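Local coordinates for peptidoglycan-recognition protein LC (Drosophila melanogaster, PDB 1Z6I) that activates the imd/Relish immune pathway in response to bacterial peptidoglycan and lipopolysaccharide, probably as a pattern-recognition receptor, at residues P18-P23 against Q96-A101. Residues are numbered along the deposited sequence; the frame is centred on the assembly and turned at random.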
ATOM      1  N   PRO A  18     -14.812   2.974   7.550  1.00 53.16           N
ATOM      2  CA  PRO A  18     -14.933   1.939   8.578  1.00 52.75           C
ATOM      3  C   PRO A  18     -13.580   1.509   9.150  1.00 52.93           C
ATOM      4  O   PRO A  18     -12.539   1.618   8.480  1.00 52.45           O
ATOM      5  CB  PRO A  18     -15.613   0.779   7.840  1.00 52.82           C
ATOM      6  CG  PRO A  18     -15.339   1.009   6.395  1.00 53.02           C
ATOM      7  CD  PRO A  18     -15.257   2.494   6.228  1.00 53.04           C
ATOM      8  N   ASP A  19     -13.604   1.050  10.401  1.00 52.95           N
ATOM      9  CA  ASP A  19     -12.412   0.529  11.042  1.00 53.22           C
ATOM     10  C   ASP A  19     -12.149  -0.887  10.516  1.00 52.77           C
ATOM     11  O   ASP A  19     -13.037  -1.539   9.973  1.00 52.34           O
ATOM     12  CB  ASP A  19     -12.546   0.528  12.580  1.00 53.70           C
ATOM     13  CG  ASP A  19     -12.278   1.902  13.210  1.00 55.37           C
ATOM     14  OD1 ASP A  19     -12.634   2.092  14.391  1.00 57.74           O
ATOM     15  OD2 ASP A  19     -11.715   2.851  12.624  1.00 57.38           O
ATOM     16  N   LEU A  20     -10.906  -1.321  10.688  1.00 52.46           N
ATOM     17  CA  LEU A  20     -10.431  -2.630  10.291  1.00 52.47           C
ATOM     18  C   LEU A  20     -10.418  -3.542  11.504  1.00 52.42           C
ATOM     19  O   LEU A  20      -9.961  -3.127  12.577  1.00 52.34           O
ATOM     20  CB  LEU A  20      -8.989  -2.504   9.795  1.00 52.58           C
ATOM     21  CG  LEU A  20      -8.581  -3.058   8.443  1.00 52.68           C
ATOM     22  CD1 LEU A  20      -7.050  -3.142   8.423  1.00 52.63           C
ATOM     23  CD2 LEU A  20      -9.250  -4.398   8.134  1.00 52.16           C
ATOM     24  N   GLU A  21     -10.900  -4.774  11.336  1.00 52.46           N
ATOM     25  CA  GLU A  21     -10.696  -5.812  12.339  1.00 52.65           C
ATOM     26  C   GLU A  21      -9.210  -6.132  12.420  1.00 51.96           C
ATOM     27  O   GLU A  21      -8.619  -6.518  11.423  1.00 52.02           O
ATOM     28  CB  GLU A  21     -11.488  -7.078  11.990  1.00 53.34           C
ATOM     29  CG  GLU A  21     -10.956  -8.375  12.606  1.00 55.54           C
ATOM     30  CD  GLU A  21     -10.372  -9.312  11.560  1.00 59.18           C
ATOM     31  OE1 GLU A  21      -9.312  -8.993  10.942  1.00 60.71           O
ATOM     32  OE2 GLU A  21     -10.990 -10.378  11.341  1.00 61.31           O
ATOM     33  N   LEU A  22      -8.623  -5.960  13.606  1.00 51.39           N
ATOM     34  CA  LEU A  22      -7.228  -6.318  13.868  1.00 50.96           C
ATOM     35  C   LEU A  22      -7.116  -7.503  14.841  1.00 50.18           C
ATOM     36  O   LEU A  22      -7.978  -7.668  15.691  1.00 49.90           O
ATOM     37  CB  LEU A  22      -6.492  -5.141  14.502  1.00 51.03           C
ATOM     38  CG  LEU A  22      -6.027  -3.922  13.699  1.00 52.18           C
ATOM     39  CD1 LEU A  22      -6.390  -3.971  12.212  1.00 51.05           C
ATOM     40  CD2 LEU A  22      -6.565  -2.646  14.383  1.00 52.62           C
ATOM     41  N   PRO A  23      -6.042  -8.293  14.764  1.00 49.50           N
ATOM     42  CA  PRO A  23      -5.020  -8.172  13.725  1.00 49.42           C
ATOM     43  C   PRO A  23      -5.409  -8.831  12.399  1.00 49.62           C
ATOM     44  O   PRO A  23      -6.377  -9.589  12.290  1.00 49.87           O
ATOM     45  CB  PRO A  23      -3.808  -8.869  14.341  1.00 49.12           C
ATOM     46  CG  PRO A  23      -4.373  -9.861  15.275  1.00 48.95           C
ATOM     47  CD  PRO A  23      -5.705  -9.347  15.734  1.00 49.19           C
ATOM     48  N   GLN A  96     -10.173  -7.867   5.612  1.00 47.09           N
ATOM     49  CA  GLN A  96      -9.239  -8.824   6.207  1.00 46.88           C
ATOM     50  C   GLN A  96      -7.812  -8.633   5.716  1.00 46.16           C
ATOM     51  O   GLN A  96      -7.049  -9.594   5.669  1.00 46.47           O
ATOM     52  CB  GLN A  96      -9.636 -10.252   5.830  1.00 47.25           C
ATOM     53  CG  GLN A  96     -11.045 -10.622   6.120  1.00 48.38           C
ATOM     54  CD  GLN A  96     -11.227 -10.887   7.566  1.00 50.04           C
ATOM     55  OE1 GLN A  96     -11.174 -12.041   7.998  1.00 50.03           O
ATOM     56  NE2 GLN A  96     -11.403  -9.816   8.347  1.00 50.36           N
ATOM     57  N   SER A  97      -7.445  -7.417   5.334  1.00 45.46           N
ATOM     58  CA  SER A  97      -6.088  -7.160   4.859  1.00 44.59           C
ATOM     59  C   SER A  97      -5.625  -5.743   5.112  1.00 44.16           C
ATOM     60  O   SER A  97      -6.409  -4.883   5.523  1.00 44.40           O
ATOM     61  CB  SER A  97      -5.981  -7.456   3.358  1.00 44.48           C
ATOM     62  OG  SER A  97      -6.908  -6.684   2.618  1.00 44.02           O
ATOM     63  N   LEU A  98      -4.327  -5.543   4.887  1.00 43.50           N
ATOM     64  CA  LEU A  98      -3.701  -4.235   4.736  1.00 42.91           C
ATOM     65  C   LEU A  98      -3.066  -4.158   3.352  1.00 42.47           C
ATOM     66  O   LEU A  98      -2.602  -5.171   2.835  1.00 42.25           O
ATOM     67  CB  LEU A  98      -2.615  -4.029   5.798  1.00 42.80           C
ATOM     68  CG  LEU A  98      -3.111  -3.689   7.206  1.00 42.63           C
ATOM     69  CD1 LEU A  98      -1.971  -3.793   8.250  1.00 42.73           C
ATOM     70  CD2 LEU A  98      -3.746  -2.315   7.234  1.00 42.56           C
ATOM     71  N   SER A  99      -3.045  -2.959   2.762  1.00 42.00           N
ATOM     72  CA  SER A  99      -2.378  -2.729   1.486  1.00 42.12           C
ATOM     73  C   SER A  99      -1.113  -1.891   1.658  1.00 42.50           C
ATOM     74  O   SER A  99      -1.141  -0.824   2.273  1.00 42.28           O
ATOM     75  CB  SER A  99      -3.302  -2.073   0.451  1.00 42.06           C
ATOM     76  OG  SER A  99      -4.021  -0.957   0.952  1.00 42.30           O
ATOM     77  N   PHE A 100      -0.003  -2.424   1.140  1.00 42.72           N
ATOM     78  CA  PHE A 100       1.232  -1.675   0.915  1.00 42.92           C
ATOM     79  C   PHE A 100       1.279  -1.347  -0.580  1.00 43.31           C
ATOM     80  O   PHE A 100       1.483  -2.232  -1.406  1.00 43.29           O
ATOM     81  CB  PHE A 100       2.460  -2.531   1.253  1.00 42.92           C
ATOM     82  CG  PHE A 100       2.667  -2.830   2.734  1.00 43.13           C
ATOM     83  CD1 PHE A 100       1.763  -2.445   3.707  1.00 42.83           C
ATOM     84  CD2 PHE A 100       3.800  -3.531   3.131  1.00 44.54           C
ATOM     85  CE1 PHE A 100       1.979  -2.739   5.033  1.00 43.23           C
ATOM     86  CE2 PHE A 100       4.028  -3.828   4.459  1.00 44.92           C
ATOM     87  CZ  PHE A 100       3.113  -3.430   5.415  1.00 44.67           C
ATOM     88  N   ALA A 101       1.098  -0.084  -0.941  1.00 43.95           N
ATOM     89  CA  ALA A 101       1.089   0.307  -2.362  1.00 44.29           C
ATOM     90  C   ALA A 101       2.433   0.888  -2.742  1.00 44.34           C
ATOM     91  O   ALA A 101       2.939   1.746  -2.055  1.00 44.90           O
ATOM     92  CB  ALA A 101      -0.007   1.312  -2.628  1.00 44.18           C
TER
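At chi1 157° the Glu21 chain leaves CB opposite the backbone N, with CG beside the carbonyl carbon, and a bend at chi2 swings the carboxylate toward Gln96. Gln96 starts with CB pointing away from residues 18-23. Its CG lies beside the backbone N, and a bend at chi2 turns the amide back toward Glu21. Gln96 NE2 then donates to Glu21 OE2 at 3.1 Å, with an N-H...O angle of 160°. The acceptor lies near the amide plane, but the N-H comes down from above the carboxylate plane. The two flat groups are 54° apart. Both residues are exposed, so solvent probably weakens this bond.

This is the predicted extracellular domain, a peptidoglycan-recognition domain with the amidase-2 fold and a central mixed sheet. The loop 18-23 leads into strand 24-31. It packs against Leu98 of strand 98-102, the parallel neighbour of strand 24-31 in that sheet. Leu98 is tied by backbone hydrogen bonds to Leu26 and Ile28.

Leu20 makes the buried half of the contact. Leu20 CD1 meets Leu98 CD2 at 3.6 Å, methyl against methyl. Leu20 CD1 also sits 3.4 Å from Ser97 O, and Leu20 CD2 is 3.9 Å from that oxygen. Were Leu20 cut back to an alanine, Leu98 CD2 would probably lose its methyl partner, and the Ser97 carbonyl its apolar cover. The loop backbone also bonds to a second segment, Leu20 to Asn82 and Pro18 to Met84. Ser97 turns CB away from the loop, and its OG bonds to Tyr93 O and His87 NE2.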